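PDB 4GEY: porin B from Pseudomonas putida, which forms a beta-barrel channel in the outer membrane for carbohydrate uptake, probably including glucose. Local coordinates for residues 65-70 / 105-110; 123-128 / 185-190; 114-119 / 353-358. The protein carries 2 engineered substitutions. All blocks are in the same frame, centred on the assembly; numbering follows the deposited sequence.

Interaction 1: 65-70 / 105-110. With DMU (decyl-beta-D-maltopyranoside), chain N; C8E ((hydroxyethyloxy)tri(ethyloxy)octane), chain H.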
loop_
_atom_site.group_PDB
_atom_site.type_symbol
_atom_site.label_atom_id
_atom_site.label_comp_id
_atom_site.label_asym_id
_atom_site.label_seq_id
_atom_site.Cartn_x
_atom_site.Cartn_y
_atom_site.Cartn_z
ATOM N N THR A 65 -22.175 12.034 -4.844
ATOM C CA THR A 65 -22.561 11.088 -3.808
ATOM C C THR A 65 -21.407 10.960 -2.818
ATOM O O THR A 65 -20.468 11.754 -2.841
ATOM C CB THR A 65 -22.907 9.706 -4.407
ATOM O OG1 THR A 65 -23.368 8.821 -3.380
ATOM C CG2 THR A 65 -21.700 9.100 -5.047
ATOM N N ALA A 66 -21.471 9.971 -1.938
ATOM C CA ALA A 66 -20.376 9.767 -1.006
ATOM C C ALA A 66 -20.207 8.294 -0.651
ATOM O O ALA A 66 -21.176 7.532 -0.585
ATOM C CB ALA A 66 -20.561 10.616 0.247
ATOM N N ARG A 67 -18.965 7.884 -0.442
ATOM C CA ARG A 67 -18.730 6.494 -0.125
ATOM C C ARG A 67 -17.916 6.375 1.131
ATOM O O ARG A 67 -17.169 7.284 1.485
ATOM C CB ARG A 67 -18.094 5.766 -1.306
ATOM C CG ARG A 67 -19.012 5.701 -2.518
ATOM C CD ARG A 67 -20.166 4.763 -2.255
ATOM N NE ARG A 67 -21.097 4.685 -3.376
ATOM C CZ ARG A 67 -22.102 5.531 -3.566
ATOM N NH1 ARG A 67 -22.297 6.525 -2.711
ATOM N NH2 ARG A 67 -22.904 5.390 -4.610
ATOM N N TYR A 68 -18.103 5.267 1.831
ATOM C CA TYR A 68 -17.413 5.060 3.083
ATOM C C TYR A 68 -16.865 3.655 3.153
ATOM O O TYR A 68 -17.529 2.693 2.779
ATOM C CB TYR A 68 -18.340 5.307 4.263
ATOM C CG TYR A 68 -17.685 5.066 5.600
ATOM C CD1 TYR A 68 -16.842 6.014 6.163
ATOM C CD2 TYR A 68 -17.909 3.890 6.302
ATOM C CE1 TYR A 68 -16.244 5.796 7.384
ATOM C CE2 TYR A 68 -17.325 3.664 7.524
ATOM C CZ TYR A 68 -16.501 4.622 8.059
ATOM O OH TYR A 68 -15.919 4.396 9.268
ATOM N N SER A 69 -15.649 3.550 3.657
ATOM C CA SER A 69 -14.961 2.285 3.710
ATOM C C SER A 69 -14.194 2.299 5.011
ATOM O O SER A 69 -13.737 3.355 5.441
ATOM C CB SER A 69 -13.993 2.220 2.538
ATOM O OG SER A 69 -13.890 0.909 2.051
ATOM N N ASP A 70 -14.054 1.149 5.657
ATOM C CA ASP A 70 -13.282 1.101 6.898
ATOM C C ASP A 70 -12.562 -0.226 7.163
ATOM O O ASP A 70 -12.661 -1.178 6.380
ATOM C CB ASP A 70 -14.129 1.531 8.109
ATOM C CG ASP A 70 -15.241 0.537 8.462
ATOM O OD1 ASP A 70 -15.331 -0.549 7.852
ATOM O OD2 ASP A 70 -16.038 0.856 9.379
ATOM N N ASN A 105 -14.457 3.426 -7.786
ATOM C CA ASN A 105 -15.250 2.569 -8.647
ATOM C C ASN A 105 -16.588 3.190 -9.007
ATOM O O ASN A 105 -16.993 3.196 -10.170
ATOM C CB ASN A 105 -15.464 1.226 -7.974
ATOM C CG ASN A 105 -14.176 0.487 -7.768
ATOM O OD1 ASN A 105 -13.279 0.535 -8.616
ATOM N ND2 ASN A 105 -14.056 -0.186 -6.635
ATOM N N ASP A 106 -17.262 3.740 -8.001
ATOM C CA ASP A 106 -18.663 4.095 -8.133
ATOM C C ASP A 106 -18.917 5.409 -8.854
ATOM O O ASP A 106 -19.997 5.598 -9.393
ATOM C CB ASP A 106 -19.352 4.056 -6.766
ATOM C CG ASP A 106 -19.435 2.651 -6.198
ATOM O OD1 ASP A 106 -19.383 1.697 -7.003
ATOM O OD2 ASP A 106 -19.548 2.493 -4.958
ATOM N N ARG A 107 -17.933 6.312 -8.881
ATOM C CA ARG A 107 -18.091 7.593 -9.608
ATOM C C ARG A 107 -16.912 8.005 -10.529
ATOM O O ARG A 107 -17.132 8.461 -11.645
ATOM C CB ARG A 107 -18.386 8.748 -8.643
ATOM C CG ARG A 107 -19.712 8.669 -7.919
ATOM C CD ARG A 107 -20.930 8.895 -8.832
ATOM N NE ARG A 107 -21.898 7.827 -8.620
ATOM C CZ ARG A 107 -23.113 8.006 -8.134
ATOM N NH1 ARG A 107 -23.531 9.225 -7.843
ATOM N NH2 ARG A 107 -23.918 6.968 -7.961
ATOM N N ILE A 108 -15.676 7.869 -10.061
ATOM C CA ILE A 108 -14.530 8.419 -10.785
ATOM C C ILE A 108 -14.151 7.667 -12.064
ATOM O O ILE A 108 -13.935 8.281 -13.112
ATOM C CB ILE A 108 -13.283 8.515 -9.878
ATOM C CG1 ILE A 108 -13.393 9.715 -8.939
ATOM C CG2 ILE A 108 -12.015 8.656 -10.694
ATOM C CD1 ILE A 108 -13.953 9.355 -7.619
ATOM N N SER A 109 -14.082 6.341 -11.976
ATOM C CA SER A 109 -13.555 5.507 -13.062
ATOM C C SER A 109 -14.434 5.365 -14.296
ATOM O O SER A 109 -15.652 5.322 -14.225
ATOM C CB SER A 109 -13.248 4.102 -12.550
ATOM O OG SER A 109 -12.095 4.105 -11.733
ATOM N N ASP A 110 -13.787 5.269 -15.443
ATOM C CA ASP A 110 -14.435 4.675 -16.586
ATOM C C ASP A 110 -14.715 3.217 -16.191
ATOM O O ASP A 110 -13.823 2.520 -15.737
ATOM C CB ASP A 110 -13.476 4.724 -17.763
ATOM C CG ASP A 110 -14.167 4.563 -19.079
ATOM O OD1 ASP A 110 -14.650 3.439 -19.362
ATOM O OD2 ASP A 110 -14.207 5.559 -19.835
HETATM C C1 DMU N . -24.066 5.750 3.008
HETATM C C2 DMU N . -24.877 5.138 1.984
HETATM C C3 DMU N . -25.489 6.033 0.974
HETATM C C4 DMU N . -24.584 7.199 0.498
HETATM O O5 DMU N . -23.667 7.682 1.638
HETATM C C6 DMU N . -23.091 6.695 2.513
HETATM O O7 DMU N . -25.894 5.274 -0.193
HETATM O O16 DMU N . -22.490 7.402 3.598
HETATM C C18 DMU N . -21.103 7.689 3.601
HETATM C C19 DMU N . -20.628 8.664 4.704
HETATM C C22 DMU N . -20.820 8.218 6.187
HETATM C C25 DMU N . -20.120 9.062 7.247
HETATM C C28 DMU N . -18.873 8.535 7.930
HETATM C C31 DMU N . -18.050 9.499 8.762
HETATM O O49 DMU N . -23.339 4.706 3.778
HETATM O O55 DMU N . -25.905 4.292 2.613
HETATM C C57 DMU N . -25.310 8.266 0.091
HETATM O O61 DMU N . -24.620 9.391 -0.339
HETATM C C5 DMU N . -27.391 4.475 -1.802
HETATM C C7 DMU N . -26.745 5.032 -2.950
HETATM C C8 DMU N . -27.263 6.358 -3.374
HETATM C C9 DMU N . -27.752 7.337 -2.239
HETATM O O1 DMU N . -27.723 6.670 -0.836
HETATM C C10 DMU N . -27.237 5.306 -0.612
HETATM O O2 DMU N . -26.313 7.013 -4.178
HETATM O O3 DMU N . -26.903 3.109 -1.530
HETATM O O4 DMU N . -26.899 4.067 -4.028
HETATM C C11 DMU N . -28.967 7.803 -2.489
HETATM O O6 DMU N . -29.135 8.566 -3.629
HETATM C C1 C8E H . -23.200 2.312 5.949
HETATM C C2 C8E H . -22.771 3.513 6.775
HETATM C C3 C8E H . -21.640 3.109 7.724
HETATM C C4 C8E H . -20.916 4.333 8.282
HETATM C C5 C8E H . -21.009 4.424 9.804
HETATM C C6 C8E H . -19.668 4.848 10.406
HETATM C C7 C8E H . -19.625 6.339 10.714
HETATM C C8 C8E H . -18.220 6.816 11.073
HETATM O O9 C8E H . -18.051 6.940 12.469
HETATM C C10 C8E H . -16.703 6.770 12.851
#
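The Arg67 guanidinium receives Asp106 OD2 at its edge, close to its plane, with O2 of a bound decyl maltoside also near its edge, while the guanidinium of Arg107 carries the methyl of Thr65 over one face, toward the rim. The first of these is a salt bridge: Arg67 NE donates to Asp106 OD2 over 3.1 Å, at 146°. The bond reaches that oxygen from its anti side, tilted out of the carboxylate plane, which is turned 58° from the guanidinium. The other end of the arginine bends back to its own strand: Arg67 NH1 gives bonds of 2.6 Å to both Thr65 OG1 and Ala66 O, the latter in the guanidinium plane. Three acceptors thus fix the rotation of one flat group, a task suited to arginine with its N-H groups spread round a rigid plane. With Thr65 OG1 anti to the backbone N (chi1 -176°), the hydroxyl faces Arg67 and Thr65 CG2 lies 3.3 Å from Arg107 NH1. Arg67 NH2 and Arg107 NH2 are 3.8 Å apart, but each cation has an acid, Asp106 for one and Asp63 for the other, which probably offsets the repulsion. A leucine in place of Arg67 would probably leave Asp106 without its positive mate and the Thr65 hydroxyl with only its weak detergent bond of the two described. On the membrane side, the Tyr68 ring meets detergent tails, as befits a lipid-facing position. The contact joins the first part of strand 66-79, which pairs with strands 42-57 and 89-100, to helix 103-108, whose Ile108 packs on strand 425-435.

Interaction 2: 123-128 / 185-190. With BGC (beta-D-glucopyranose), chain B.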
loop_
_atom_site.group_PDB
_atom_site.type_symbol
_atom_site.label_atom_id
_atom_site.label_comp_id
_atom_site.label_asym_id
_atom_site.label_seq_id
_atom_site.Cartn_x
_atom_site.Cartn_y
_atom_site.Cartn_z
ATOM N N TRP A 123 -9.998 0.665 1.284
ATOM C CA TRP A 123 -10.889 -0.253 0.576
ATOM C C TRP A 123 -10.131 -1.277 -0.280
ATOM O O TRP A 123 -9.182 -0.931 -0.991
ATOM C CB TRP A 123 -11.843 0.499 -0.344
ATOM C CG TRP A 123 -12.801 -0.428 -1.064
ATOM C CD1 TRP A 123 -14.046 -0.803 -0.643
ATOM C CD2 TRP A 123 -12.595 -1.101 -2.318
ATOM N NE1 TRP A 123 -14.625 -1.658 -1.546
ATOM C CE2 TRP A 123 -13.756 -1.860 -2.584
ATOM C CE3 TRP A 123 -11.544 -1.140 -3.238
ATOM C CZ2 TRP A 123 -13.896 -2.645 -3.729
ATOM C CZ3 TRP A 123 -11.689 -1.927 -4.382
ATOM C CH2 TRP A 123 -12.850 -2.659 -4.615
ATOM N N GLY A 124 -10.578 -2.528 -0.252
ATOM C CA GLY A 124 -10.085 -3.481 -1.222
ATOM C C GLY A 124 -9.783 -4.856 -0.666
ATOM O O GLY A 124 -9.719 -5.043 0.547
ATOM N N ARG A 125 -9.616 -5.810 -1.580
ATOM C CA ARG A 125 -9.260 -7.186 -1.267
ATOM C C ARG A 125 -10.380 -7.971 -0.631
ATOM O O ARG A 125 -10.120 -8.920 0.104
ATOM C CB ARG A 125 -7.986 -7.291 -0.407
ATOM C CG ARG A 125 -6.771 -6.565 -0.984
ATOM C CD ARG A 125 -6.491 -6.967 -2.421
ATOM N NE ARG A 125 -5.093 -6.744 -2.758
ATOM C CZ ARG A 125 -4.538 -7.088 -3.915
ATOM N NH1 ARG A 125 -5.271 -7.669 -4.856
ATOM N NH2 ARG A 125 -3.247 -6.847 -4.130
ATOM N N GLY A 126 -11.624 -7.572 -0.899
ATOM C CA GLY A 126 -12.744 -8.445 -0.607
ATOM C C GLY A 126 -13.738 -8.018 0.452
ATOM O O GLY A 126 -14.792 -8.644 0.568
ATOM N N GLN A 127 -13.417 -6.977 1.222
ATOM C CA GLN A 127 -14.329 -6.462 2.259
ATOM C C GLN A 127 -14.844 -7.539 3.229
ATOM O O GLN A 127 -16.016 -7.548 3.583
ATOM C CB GLN A 127 -15.516 -5.701 1.635
ATOM C CG GLN A 127 -15.130 -4.613 0.622
ATOM C CD GLN A 127 -14.065 -3.666 1.149
ATOM O OE1 GLN A 127 -12.854 -3.915 0.982
ATOM N NE2 GLN A 127 -14.502 -2.577 1.810
ATOM N N THR A 128 -13.963 -8.437 3.654
ATOM C CA THR A 128 -14.326 -9.497 4.595
ATOM C C THR A 128 -13.288 -9.650 5.707
ATOM O O THR A 128 -12.486 -8.738 5.967
ATOM C CB THR A 128 -14.429 -10.872 3.908
ATOM O OG1 THR A 128 -14.092 -10.747 2.521
ATOM C CG2 THR A 128 -15.822 -11.448 4.052
ATOM N N ASN A 185 -0.021 -6.712 -0.437
ATOM C CA ASN A 185 0.171 -6.132 0.879
ATOM C C ASN A 185 -0.945 -6.502 1.847
ATOM O O ASN A 185 -1.959 -7.114 1.458
ATOM C CB ASN A 185 0.232 -4.607 0.773
ATOM C CG ASN A 185 1.382 -4.124 -0.101
ATOM O OD1 ASN A 185 2.501 -4.619 -0.008
ATOM N ND2 ASN A 185 1.104 -3.156 -0.953
ATOM N N TRP A 186 -0.730 -6.125 3.113
ATOM C CA TRP A 186 -1.800 -5.956 4.099
ATOM C C TRP A 186 -3.037 -5.445 3.375
ATOM O O TRP A 186 -2.989 -4.388 2.756
ATOM C CB TRP A 186 -1.373 -4.920 5.137
ATOM C CG TRP A 186 -2.439 -4.568 6.139
ATOM C CD1 TRP A 186 -3.662 -3.981 5.887
ATOM C CD2 TRP A 186 -2.382 -4.757 7.561
ATOM N NE1 TRP A 186 -4.358 -3.824 7.048
ATOM C CE2 TRP A 186 -3.597 -4.281 8.095
ATOM C CE3 TRP A 186 -1.416 -5.283 8.435
ATOM C CZ2 TRP A 186 -3.880 -4.313 9.454
ATOM C CZ3 TRP A 186 -1.698 -5.322 9.782
ATOM C CH2 TRP A 186 -2.922 -4.842 10.282
ATOM N N PRO A 187 -4.176 -6.128 3.531
ATOM C CA PRO A 187 -4.439 -7.117 4.579
ATOM C C PRO A 187 -4.370 -8.562 4.123
ATOM O O PRO A 187 -4.902 -9.405 4.845
ATOM C CB PRO A 187 -5.892 -6.818 4.930
ATOM C CG PRO A 187 -6.490 -6.420 3.587
ATOM C CD PRO A 187 -5.398 -5.801 2.769
ATOM N N VAL A 188 -3.771 -8.851 2.969
ATOM C CA VAL A 188 -3.669 -10.232 2.502
ATOM C C VAL A 188 -2.442 -10.870 3.143
ATOM O O VAL A 188 -1.408 -10.221 3.269
ATOM C CB VAL A 188 -3.534 -10.316 0.950
ATOM C CG1 VAL A 188 -3.444 -11.761 0.477
ATOM C CG2 VAL A 188 -4.689 -9.638 0.273
ATOM N N SER A 189 -2.551 -12.128 3.560
ATOM C CA SER A 189 -1.372 -12.849 4.038
ATOM C C SER A 189 -1.014 -13.990 3.095
ATOM O O SER A 189 -1.853 -14.440 2.313
ATOM C CB SER A 189 -1.582 -13.396 5.449
ATOM O OG SER A 189 -2.301 -14.616 5.409
ATOM N N GLN A 190 0.242 -14.435 3.182
ATOM C CA GLN A 190 0.792 -15.533 2.384
ATOM C C GLN A 190 1.907 -16.153 3.198
ATOM O O GLN A 190 2.522 -15.482 4.034
ATOM C CB GLN A 190 1.455 -15.029 1.102
ATOM C CG GLN A 190 0.570 -14.333 0.123
ATOM C CD GLN A 190 1.133 -12.996 -0.259
ATOM O OE1 GLN A 190 1.544 -12.212 0.603
ATOM N NE2 GLN A 190 1.177 -12.726 -1.560
HETATM C C2 BGC B . -6.182 -1.694 -0.037
HETATM C C3 BGC B . -5.042 -1.236 0.632
HETATM C C4 BGC B . -3.987 -2.246 0.679
HETATM C C5 BGC B . -3.596 -2.794 -0.727
HETATM C C6 BGC B . -2.798 -3.892 -0.717
HETATM C C1 BGC B . -5.908 -2.051 -1.404
HETATM O O1 BGC B . -7.081 -2.501 -1.980
HETATM O O2 BGC B . -7.202 -0.642 -0.003
HETATM O O3 BGC B . -5.430 -0.822 1.986
HETATM O O4 BGC B . -2.879 -1.705 1.340
HETATM O O5 BGC B . -4.910 -3.102 -1.440
HETATM O O6 BGC B . -3.348 -5.142 -0.466
HETATM O O HOH W 1 -1.072 -5.605 -2.961
#
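Arg125 crosses Val188 and touches CD of Pro187, and these three residues account for most of the surface the two loops bury. Arg125 CG is 3.9 Å from Val188 CG2 and 4.1 Å from Pro187 CD, so the apolar stem of the arginine packs on the second loop while its polar head is left for the sugar. The stem is bent, with CG beside the backbone N (chi1 -54°) and a second turn at chi2, and this fold carries NE to glucose O6. The bond from Arg125 NE to glucose O6 is long, 3.3 Å, but almost straight at 174°, and O6 lies in the guanidinium plane. In the same plane Arg125 NH2 donates to a water, 2.8 Å away, that also accepts from Asn185 N; NH2 bonds to Gly180 O as well. A long, flat cation can therefore pack, bind sugar and bridge the loops at once. The CG2 methyl of Val188 stands anti to the carbonyl carbon and meets the arginine stem, and a cis peptide before Pro187 turns the chain where Trp186 O takes a weak bond from glucose O4. From the other loop, Trp123 O accepts from glucose O1 at 2.8 Å. Gly124 CA lies 3.2 Å from glucose O1, where a side chain would strike the sugar. Arg98 NH2 and the backbone O of Glu121 also bond to the sugar, consistent with a sugar-selective constriction. Both loops lie against the barrel wall: Pro187 and Gln127 touch Arg98 of strand 89-100, Val188 and Arg125 touch Arg130 of strand 129-140.

Interaction 3: 114-119 / 353-358; sequences GQFSSV and ARIHVN
Phe116 meets Val357 through the far end of its ring, CE2 lying 3.5 Å from Val357 CG2 and CZ 3.6 Å from the same methyl. The two side chains cross at about a right angle, and the methyl comes to the ring obliquely. Nearer the backbone, Phe116 CB lies 4.1 Å from Ile355 CG2, so the phenylalanine spans both branched residues, with CB near Ile355 and the far ring atoms near Val357. Ser117 adds a smaller touch: its CB is 4.0 Å from Ile355 CD1. With CG anti to the carbonyl carbon (chi1 -74°), the ring is carried along the strand to Val357, while the extended end of Ile355 (chi2 162°) brings CD1 to Ser117 CB. Beta-branched isoleucine and valine suit an extended strand, and here both point to the same side of it. Their strand, 347-357, is one of the antiparallel staves of the porin barrel, whereas residues 114-119 belong to a loop between helix 103-108 and strand 129-140. The contact thus packs this loop on a wall strand, the side chain of Ser117 being about 10 Å from the bound glucose. Around the apolar centre, Trp178 of helix 175-178 touches Phe116, Ser117 and Ile355 together, and the Phe116 side chain also touches Val326 of strand 326-337. Polar bonds set the loop in place: the carboxylate of Glu389, on neighbouring strand 388-399, accepts from the backbone N of Phe116 and of Ser117, one oxygen for each. A small hydroxyl suits the next position, since Ser117 OG is hydrogen-bonded to Asn167 OD1. Farther out, just past the strand, Asn358 is the N-cap of helix 359-372, its OD1 accepting from the backbone N of Asp360.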
loop_
_atom_site.group_PDB
_atom_site.type_symbol
_atom_site.label_atom_id
_atom_site.label_comp_id
_atom_site.label_asym_id
_atom_site.label_seq_id
_atom_site.Cartn_x
_atom_site.Cartn_y
_atom_site.Cartn_z
ATOM N N GLY A 114 -10.694 1.277 -15.014
ATOM C CA GLY A 114 -10.794 1.862 -13.697
ATOM C C GLY A 114 -9.516 2.544 -13.282
ATOM O O GLY A 114 -8.448 2.268 -13.833
ATOM N N GLN A 115 -9.637 3.435 -12.304
ATOM C CA GLN A 115 -8.509 4.165 -11.754
ATOM C C GLN A 115 -7.436 3.220 -11.224
ATOM O O GLN A 115 -7.750 2.178 -10.661
ATOM C CB GLN A 115 -8.976 5.077 -10.615
ATOM C CG GLN A 115 -7.906 6.031 -10.169
ATOM C CD GLN A 115 -8.282 6.798 -8.953
ATOM O OE1 GLN A 115 -9.434 6.752 -8.514
ATOM N NE2 GLN A 115 -7.314 7.514 -8.381
ATOM N N PHE A 116 -6.172 3.575 -11.408
ATOM C CA PHE A 116 -5.105 2.732 -10.904
ATOM C C PHE A 116 -4.994 2.916 -9.404
ATOM O O PHE A 116 -5.115 1.958 -8.646
ATOM C CB PHE A 116 -3.777 3.001 -11.627
ATOM C CG PHE A 116 -3.742 2.461 -13.013
ATOM C CD1 PHE A 116 -3.474 1.124 -13.237
ATOM C CD2 PHE A 116 -4.019 3.279 -14.098
ATOM C CE1 PHE A 116 -3.465 0.602 -14.526
ATOM C CE2 PHE A 116 -4.006 2.773 -15.389
ATOM C CZ PHE A 116 -3.729 1.428 -15.605
ATOM N N SER A 117 -4.786 4.156 -8.983
ATOM C CA SER A 117 -4.847 4.506 -7.576
ATOM C C SER A 117 -6.308 4.502 -7.111
ATOM O O SER A 117 -7.208 4.099 -7.850
ATOM C CB SER A 117 -4.206 5.879 -7.330
ATOM O OG SER A 117 -4.101 6.162 -5.941
ATOM N N SER A 118 -6.533 4.951 -5.883
ATOM C CA SER A 118 -7.830 4.835 -5.238
ATOM C C SER A 118 -7.950 5.942 -4.210
ATOM O O SER A 118 -6.988 6.247 -3.494
ATOM C CB SER A 118 -7.960 3.474 -4.549
ATOM O OG SER A 118 -8.974 3.503 -3.562
ATOM N N VAL A 119 -9.127 6.550 -4.132
ATOM C CA VAL A 119 -9.318 7.691 -3.245
ATOM C C VAL A 119 -9.673 7.253 -1.835
ATOM O O VAL A 119 -9.884 8.080 -0.950
ATOM C CB VAL A 119 -10.388 8.650 -3.782
ATOM C CG1 VAL A 119 -9.970 9.141 -5.137
ATOM C CG2 VAL A 119 -11.745 7.958 -3.864
ATOM N N ALA A 353 1.631 12.155 -7.483
ATOM C CA ALA A 353 2.068 10.887 -8.043
ATOM C C ALA A 353 1.752 10.841 -9.511
ATOM O O ALA A 353 0.756 11.388 -9.956
ATOM C CB ALA A 353 1.399 9.732 -7.345
ATOM N N ARG A 354 2.618 10.176 -10.260
ATOM C CA ARG A 354 2.416 9.947 -11.678
ATOM C C ARG A 354 2.449 8.445 -11.890
ATOM O O ARG A 354 3.346 7.768 -11.402
ATOM C CB ARG A 354 3.529 10.625 -12.471
ATOM C CG ARG A 354 3.575 10.260 -13.930
ATOM C CD ARG A 354 4.795 10.847 -14.606
ATOM N NE ARG A 354 4.833 10.398 -15.988
ATOM C CZ ARG A 354 5.569 9.382 -16.425
ATOM N NH1 ARG A 354 6.353 8.733 -15.584
ATOM N NH2 ARG A 354 5.536 9.027 -17.706
ATOM N N ILE A 355 1.449 7.925 -12.589
ATOM C CA ILE A 355 1.351 6.496 -12.867
ATOM C C ILE A 355 1.258 6.274 -14.365
ATOM O O ILE A 355 0.223 6.537 -14.983
ATOM C CB ILE A 355 0.105 5.899 -12.214
ATOM C CG1 ILE A 355 0.119 6.189 -10.708
ATOM C CG2 ILE A 355 0.026 4.412 -12.491
ATOM C CD1 ILE A 355 -1.238 6.048 -10.024
ATOM N N HIS A 356 2.338 5.794 -14.958
ATOM C CA HIS A 356 2.367 5.622 -16.408
ATOM C C HIS A 356 2.024 4.198 -16.862
ATOM O O HIS A 356 2.486 3.224 -16.272
ATOM C CB HIS A 356 3.722 6.046 -16.966
ATOM C CG HIS A 356 3.841 5.872 -18.443
ATOM N ND1 HIS A 356 4.513 4.813 -19.017
ATOM C CD2 HIS A 356 3.369 6.620 -19.469
ATOM C CE1 HIS A 356 4.452 4.919 -20.331
ATOM N NE2 HIS A 356 3.762 6.005 -20.632
ATOM N N VAL A 357 1.208 4.096 -17.912
ATOM C CA VAL A 357 0.819 2.807 -18.462
ATOM C C VAL A 357 1.682 2.407 -19.647
ATOM O O VAL A 357 1.831 3.167 -20.605
ATOM C CB VAL A 357 -0.648 2.780 -18.940
ATOM C CG1 VAL A 357 -1.027 1.366 -19.355
ATOM C CG2 VAL A 357 -1.591 3.296 -17.867
ATOM N N ASN A 358 2.244 1.206 -19.547
ATOM C CA ASN A 358 2.921 0.491 -20.628
ATOM C C ASN A 358 2.297 0.751 -21.982
ATOM O O ASN A 358 1.152 0.368 -22.232
ATOM C CB ASN A 358 2.828 -1.001 -20.312
ATOM C CG ASN A 358 3.692 -1.848 -21.193
ATOM O OD1 ASN A 358 3.825 -1.591 -22.384
ATOM N ND2 ASN A 358 4.277 -2.889 -20.612
#

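In the fold
From the N terminus, interaction 1 closes first, a loop of 34 residues that runs through strands 66-79 and 89-100 to helix 103-108. Its second segment leads almost directly into residues 114-119, the start of interaction 3, and Ser109 OG probably bonds to Gln115 N. Interaction 3 closes only 233 residues later, at strand 347-357. Within that wide span lies interaction 2, which joins residues 123-128 to 185-190. Ser69 and Asn105 of interaction 1 also pack on Trp123. One connection between helix 103-108 and strand 129-140 therefore serves two contacts, meeting a distant wall strand at one end and a second glucose-binding loop at the other.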